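Local coordinates for predicted HD superfamily hydrolase (PDB 2PQ7), which binds iron(III) ions in an HD-type metal site and is probably a hydrolase, though its substrate is not established, at residues A[40-45]-A[61-66]. Residues are numbered along the deposited sequence; the frame is centred on the assembly and turned at random.
With FE (Fe (III) ion), chain C.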
loop_
_atom_site.group_PDB
_atom_site.type_symbol
_atom_site.label_atom_id
_atom_site.label_comp_id
_atom_site.label_asym_id
_atom_site.label_seq_id
_atom_site.Cartn_x
_atom_site.Cartn_y
_atom_site.Cartn_z
ATOM N N ARG A 40 -17.688 1.291 3.273
ATOM C CA ARG A 40 -16.920 2.223 2.431
ATOM C C ARG A 40 -17.792 2.793 1.305
ATOM O O ARG A 40 -17.668 3.954 0.919
ATOM C CB ARG A 40 -15.663 1.539 1.897
ATOM C CG ARG A 40 -14.675 1.207 3.031
ATOM C CD ARG A 40 -13.343 0.810 2.507
ATOM N NE ARG A 40 -13.415 -0.323 1.597
ATOM C CZ ARG A 40 -13.364 -1.618 1.943
ATOM N NH1 ARG A 40 -13.195 -2.018 3.182
ATOM N NH2 ARG A 40 -13.506 -2.519 1.013
ATOM N N VAL A 41 -18.658 1.943 0.746
ATOM C CA VAL A 41 -19.598 2.396 -0.312
ATOM C C VAL A 41 -20.557 3.445 0.259
ATOM O O VAL A 41 -20.857 4.466 -0.369
ATOM C CB VAL A 41 -20.324 1.204 -0.969
ATOM C CG1 VAL A 41 -21.400 1.715 -1.997
ATOM C CG2 VAL A 41 -19.324 0.357 -1.705
HETATM N N MSE A 42 -21.061 3.222 1.460
HETATM C CA MSE A 42 -21.919 4.207 2.024
HETATM C C MSE A 42 -21.168 5.533 2.288
HETATM O O MSE A 42 -21.728 6.601 2.064
HETATM C CB MSE A 42 -22.634 3.666 3.227
HETATM C CG MSE A 42 -23.565 4.685 3.776
HETATM SE SE MSE A 42 -22.661 5.630 5.161
HETATM C CE MSE A 42 -22.918 4.405 6.205
ATOM N N GLU A 43 -19.907 5.464 2.708
ATOM C CA GLU A 43 -19.113 6.695 2.882
ATOM C C GLU A 43 -18.974 7.416 1.550
ATOM O O GLU A 43 -19.152 8.645 1.490
ATOM C CB GLU A 43 -17.728 6.382 3.467
ATOM C CG GLU A 43 -17.798 5.867 4.891
ATOM C CD GLU A 43 -18.354 6.887 5.878
ATOM O OE1 GLU A 43 -18.275 8.106 5.588
ATOM O OE2 GLU A 43 -18.851 6.463 6.950
ATOM N N ASN A 44 -18.684 6.687 0.475
ATOM C CA ASN A 44 -18.574 7.279 -0.859
ATOM C C ASN A 44 -19.906 7.883 -1.294
ATOM O O ASN A 44 -19.966 8.988 -1.832
ATOM C CB ASN A 44 -18.185 6.241 -1.869
ATOM C CG ASN A 44 -16.828 5.641 -1.637
ATOM O OD1 ASN A 44 -15.987 6.214 -0.940
ATOM N ND2 ASN A 44 -16.600 4.496 -2.238
ATOM N N ALA A 45 -20.999 7.167 -1.046
ATOM C CA ALA A 45 -22.328 7.674 -1.418
ATOM C C ALA A 45 -22.694 8.938 -0.663
ATOM O O ALA A 45 -23.341 9.832 -1.233
ATOM C CB ALA A 45 -23.397 6.612 -1.176
ATOM N N ILE A 61 -29.168 4.725 2.198
ATOM C CA ILE A 61 -29.929 3.497 2.393
ATOM C C ILE A 61 -29.652 2.515 1.247
ATOM O O ILE A 61 -29.423 1.333 1.504
ATOM C CB ILE A 61 -31.409 3.773 2.666
ATOM C CG1 ILE A 61 -31.524 4.471 4.064
ATOM C CG2 ILE A 61 -32.224 2.513 2.642
ATOM C CD1 ILE A 61 -32.900 4.932 4.374
ATOM N N ALA A 62 -29.603 3.042 0.032
ATOM C CA ALA A 62 -29.311 2.145 -1.063
ATOM C C ALA A 62 -27.897 1.532 -0.927
ATOM O O ALA A 62 -27.688 0.355 -1.149
ATOM C CB ALA A 62 -29.392 2.913 -2.280
ATOM N N ALA A 63 -26.912 2.346 -0.557
ATOM C CA ALA A 63 -25.568 1.843 -0.317
ATOM C C ALA A 63 -25.516 0.798 0.787
ATOM O O ALA A 63 -24.841 -0.207 0.664
ATOM C CB ALA A 63 -24.647 2.987 0.036
ATOM N N LEU A 64 -26.202 1.072 1.896
ATOM C CA LEU A 64 -26.211 0.094 3.005
ATOM C C LEU A 64 -26.815 -1.245 2.608
ATOM O O LEU A 64 -26.352 -2.305 3.012
ATOM C CB LEU A 64 -26.921 0.671 4.230
ATOM C CG LEU A 64 -26.047 1.444 5.186
ATOM C CD1 LEU A 64 -26.957 1.899 6.299
ATOM C CD2 LEU A 64 -24.935 0.473 5.715
ATOM N N LEU A 65 -27.884 -1.185 1.810
ATOM C CA LEU A 65 -28.586 -2.401 1.418
ATOM C C LEU A 65 -28.116 -3.067 0.127
ATOM O O LEU A 65 -28.473 -4.215 -0.122
ATOM C CB LEU A 65 -30.073 -2.121 1.272
ATOM C CG LEU A 65 -30.763 -1.798 2.588
ATOM C CD1 LEU A 65 -32.201 -1.366 2.310
ATOM C CD2 LEU A 65 -30.696 -2.928 3.566
ATOM N N HIS A 66 -27.241 -2.408 -0.614
ATOM C CA HIS A 66 -27.027 -2.880 -2.010
ATOM C C HIS A 66 -26.445 -4.286 -2.114
ATOM O O HIS A 66 -26.800 -5.007 -3.005
ATOM C CB HIS A 66 -26.221 -1.893 -2.837
ATOM C CG HIS A 66 -24.743 -2.007 -2.678
ATOM N ND1 HIS A 66 -24.076 -1.607 -1.549
ATOM C CD2 HIS A 66 -23.797 -2.467 -3.532
ATOM C CE1 HIS A 66 -22.780 -1.841 -1.700
ATOM N NE2 HIS A 66 -22.584 -2.371 -2.905
HETATM FE FE FE C . -20.854 -3.527 -3.708
HETATM O O HOH W 1 -21.880 -4.105 -5.415
#
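Ala63 packs its methyl against helix 35-52 where Val41, Met42 and Ala45 face it, and the apolar contacts centre on that one carbon. Ala63 CB lies 3.6 Å from Met42 CA, close enough to touch the backbone itself, and 4.0 Å from both Val41 CG1 and Ala45 CB. The axes of 40-45 and 61-65, nearly antiparallel (164°), approach to 8.3 Å, a spacing consistent with alanine at the nearest point. Met42, a selenomethionine, adds its CB at 3.8 Å from Ala63 CB; in the conformer described, its CG also makes a looser contact with Leu64 CG.

The metal bond and the one side-chain hydrogen bond within 61-66 belong to His66. His66 ND1 donates to Ala63 O, 2.7 Å away, nearly straight (164°) and close to the ring plane; together with the bond from His66 NE2 to iron (2.2 Å), it restrains the ring's rotation. Val41 CG1 meets the same ring obliquely, 3.8 Å from His66 CE1, a contact consistent with helping to hold this ligand in place. His37, earlier on helix 35-52, joins Asp67 and Asp132 on the same iron, the ligand set characteristic of the HD domain.

Around this buried helix pair, helix 123-133 packs on Val41, Ala45 and His66, helix 14-25 receives Leu64, and helix 99-111 takes Ala62 and Leu65.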